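Local coordinates for protein thermotoga maritima TmcAL (Thermotoga maritima, PDB 5Y0T) that belongs to the HIGH nucleotidyl transferase family and holds adenosine-5'-rp-alpha-thio-triphosphate in a pocket of its nucleotide-binding fold, at residues E9-H14 with P47-K52. Numbering follows the deposited sequence.
Sequences EYNPFH and PAVIDK. With TAT (adenosine-5'-rp-alpha-thio-triphosphate), chain E.
Two loops of the HUP-type, parallel-stranded nucleotide-binding fold meet here: loop 9-14 leads from strand 3-8 into helix 15-28, while loop 47-52 follows the neighbouring strand 32-38 and runs toward helix 52-61. The tight part is the Asn11 carboxamide. With CG anti to the backbone N (chi1 -172°), its end reaches Ala48 and Val49, and OD1 accepts the Val49 N-H at 2.7 Å. The N-H...O angle of 157° and the position of the donor in the carbonyl plane, on a lone pair, mark a well-formed bond. That bond, together with a further hydrogen bond made by ND2 outside the two loops, holds the amide in its orientation, with OD1 3.3 Å from Ala48 CA. The looser part is apolar: Pro12, which follows a cis peptide bond, brings CB only to 4.3 Å from Val49 CG1, and Met217 of helix 210-218 touches both side chains. All five touching residues are buried, so the slack side faces protein rather than solvent. Beyond this contact, loop 9-14 grips TAT: Glu9 N and Tyr10 N both donate to O2A, at 2.8 Å and 2.9 Å respectively. At the loop's end, His14 NE2 donates to TAT O1A at 3.0 Å, near the imidazole plane.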
loop_
_atom_site.group_PDB
_atom_site.type_symbol
_atom_site.label_atom_id
_atom_site.label_comp_id
_atom_site.label_asym_id
_atom_site.label_seq_id
_atom_site.Cartn_x
_atom_site.Cartn_y
_atom_site.Cartn_z
ATOM N N GLU A 9 -14.688 8.347 21.727
ATOM C CA GLU A 9 -14.525 7.926 20.339
ATOM C C GLU A 9 -15.762 8.366 19.564
ATOM O O GLU A 9 -15.643 8.845 18.440
ATOM C CB GLU A 9 -14.254 6.430 20.246
ATOM C CG GLU A 9 -12.894 6.109 20.851
ATOM C CD GLU A 9 -12.282 4.846 20.278
ATOM O OE1 GLU A 9 -12.919 3.784 20.396
ATOM O OE2 GLU A 9 -11.189 4.932 19.673
ATOM N N TYR A 10 -16.945 8.089 20.122
ATOM C CA TYR A 10 -18.206 8.554 19.540
ATOM C C TYR A 10 -18.374 8.001 18.121
ATOM O O TYR A 10 -18.491 8.767 17.166
ATOM C CB TYR A 10 -18.266 10.106 19.515
ATOM C CG TYR A 10 -18.401 10.787 20.878
ATOM C CD1 TYR A 10 -18.908 10.102 21.987
ATOM C CD2 TYR A 10 -18.037 12.120 21.047
ATOM C CE1 TYR A 10 -19.042 10.734 23.234
ATOM C CE2 TYR A 10 -18.167 12.756 22.279
ATOM C CZ TYR A 10 -18.673 12.070 23.365
ATOM O OH TYR A 10 -18.813 12.718 24.585
ATOM N N ASN A 11 -18.438 6.673 18.003
ATOM C CA ASN A 11 -18.410 6.000 16.704
ATOM C C ASN A 11 -19.612 5.093 16.471
ATOM O O ASN A 11 -19.451 3.875 16.384
ATOM C CB ASN A 11 -17.124 5.161 16.567
ATOM C CG ASN A 11 -16.934 4.590 15.158
ATOM O OD1 ASN A 11 -17.518 5.075 14.195
ATOM N ND2 ASN A 11 -16.132 3.541 15.046
ATOM N N PRO A 12 -20.821 5.669 16.354
ATOM C CA PRO A 12 -21.217 7.083 16.406
ATOM C C PRO A 12 -21.609 7.582 17.818
ATOM O O PRO A 12 -21.679 6.783 18.764
ATOM C CB PRO A 12 -22.440 7.110 15.495
ATOM C CG PRO A 12 -23.133 5.807 15.879
ATOM C CD PRO A 12 -21.985 4.801 16.065
ATOM N N PHE A 13 -21.925 8.877 17.940
ATOM C CA PHE A 13 -22.380 9.416 19.230
ATOM C C PHE A 13 -23.781 8.902 19.436
ATOM O O PHE A 13 -24.669 9.229 18.652
ATOM C CB PHE A 13 -22.370 10.949 19.233
ATOM C CG PHE A 13 -22.608 11.565 20.589
ATOM C CD1 PHE A 13 -23.848 11.465 21.212
ATOM C CD2 PHE A 13 -21.592 12.250 21.235
ATOM C CE1 PHE A 13 -24.069 12.035 22.461
ATOM C CE2 PHE A 13 -21.807 12.820 22.489
ATOM C CZ PHE A 13 -23.035 12.699 23.101
ATOM N N HIS A 14 -24.005 8.129 20.501
ATOM C CA HIS A 14 -25.317 7.524 20.677
ATOM C C HIS A 14 -25.921 7.904 22.022
ATOM O O HIS A 14 -25.401 8.755 22.731
ATOM C CB HIS A 14 -25.256 5.984 20.523
ATOM C CG HIS A 14 -24.235 5.301 21.388
ATOM N ND1 HIS A 14 -24.092 5.563 22.736
ATOM C CD2 HIS A 14 -23.323 4.338 21.095
ATOM C CE1 HIS A 14 -23.134 4.795 23.233
ATOM N NE2 HIS A 14 -22.654 4.041 22.258
ATOM N N PRO A 47 -12.273 1.964 11.020
ATOM C CA PRO A 47 -12.475 3.385 10.728
ATOM C C PRO A 47 -13.682 3.903 11.485
ATOM O O PRO A 47 -14.599 3.126 11.773
ATOM C CB PRO A 47 -12.740 3.414 9.223
ATOM C CG PRO A 47 -13.329 2.046 8.925
ATOM C CD PRO A 47 -12.664 1.095 9.897
ATOM N N ALA A 48 -13.697 5.197 11.778
ATOM C CA ALA A 48 -14.895 5.822 12.308
ATOM C C ALA A 48 -15.933 5.788 11.204
ATOM O O ALA A 48 -15.599 5.881 10.009
ATOM C CB ALA A 48 -14.603 7.236 12.764
ATOM N N VAL A 49 -17.193 5.618 11.568
ATOM C CA VAL A 49 -18.189 5.409 10.533
ATOM C C VAL A 49 -18.464 6.724 9.770
ATOM O O VAL A 49 -18.846 6.695 8.597
ATOM C CB VAL A 49 -19.481 4.794 11.125
ATOM C CG1 VAL A 49 -20.216 5.791 12.057
ATOM C CG2 VAL A 49 -20.372 4.278 10.004
ATOM N N ILE A 50 -18.249 7.864 10.434
ATOM C CA ILE A 50 -18.157 9.175 9.763
ATOM C C ILE A 50 -16.933 9.879 10.330
ATOM O O ILE A 50 -16.427 9.455 11.367
ATOM C CB ILE A 50 -19.394 10.058 9.964
ATOM C CG1 ILE A 50 -19.721 10.202 11.462
ATOM C CG2 ILE A 50 -20.610 9.507 9.207
ATOM C CD1 ILE A 50 -20.965 11.093 11.704
ATOM N N ASP A 51 -16.443 10.940 9.686
ATOM C CA ASP A 51 -15.091 11.382 10.040
ATOM C C ASP A 51 -15.067 12.271 11.278
ATOM O O ASP A 51 -16.103 12.579 11.865
ATOM C CB ASP A 51 -14.386 12.055 8.836
ATOM C CG ASP A 51 -14.913 13.440 8.490
ATOM O OD1 ASP A 51 -15.699 14.054 9.249
ATOM O OD2 ASP A 51 -14.500 13.935 7.415
ATOM N N LYS A 52 -13.864 12.662 11.687
ATOM C CA LYS A 52 -13.688 13.324 12.977
ATOM C C LYS A 52 -14.255 14.739 12.966
ATOM O O LYS A 52 -14.647 15.266 14.011
ATOM C CB LYS A 52 -12.197 13.347 13.357
ATOM C CG LYS A 52 -11.356 14.211 12.405
ATOM C CD LYS A 52 -9.862 13.922 12.565
ATOM C CE LYS A 52 -9.047 14.767 11.572
ATOM N NZ LYS A 52 -7.571 14.502 11.709
HETATM N N1 TAT E . -23.834 4.195 29.728
HETATM C C2 TAT E . -22.978 5.010 30.371
HETATM N N3 TAT E . -21.833 5.461 29.829
HETATM C C4 TAT E . -21.480 5.105 28.570
HETATM C C5 TAT E . -22.370 4.235 27.796
HETATM C C6 TAT E . -23.608 3.775 28.467
HETATM N N6 TAT E . -24.487 2.964 27.830
HETATM N N7 TAT E . -21.788 4.054 26.591
HETATM C C8 TAT E . -20.626 4.759 26.584
HETATM N N9 TAT E . -20.450 5.382 27.766
HETATM P PA TAT E . -16.670 5.896 23.856
HETATM P PB TAT E . -17.492 3.093 24.183
HETATM P PG TAT E . -19.540 1.316 23.182
HETATM C "C1'" TAT E . -19.294 6.227 28.140
HETATM O O1A TAT E . -20.998 1.621 22.882
HETATM O O1B TAT E . -16.485 2.128 23.635
HETATM S S1G TAT E . -14.844 5.664 24.486
HETATM C "C2'" TAT E . -18.001 5.422 28.022
HETATM O "O2'" TAT E . -17.804 4.561 29.144
HETATM O O2A TAT E . -16.908 6.852 22.700
HETATM O O2B TAT E . -17.622 3.248 25.677
HETATM O O2G TAT E . -18.775 0.856 21.957
HETATM C "C3'" TAT E . -16.967 6.520 27.909
HETATM O "O3'" TAT E . -16.580 7.003 29.210
HETATM O O3A TAT E . -17.346 4.499 23.407
HETATM O O3B TAT E . -18.950 2.773 23.552
HETATM O O3G TAT E . -19.273 0.476 24.408
HETATM C "C4'" TAT E . -17.718 7.620 27.166
HETATM O "O4'" TAT E . -19.117 7.322 27.248
HETATM C "C5'" TAT E . -17.320 7.685 25.688
HETATM O "O5'" TAT E . -17.548 6.400 25.106
#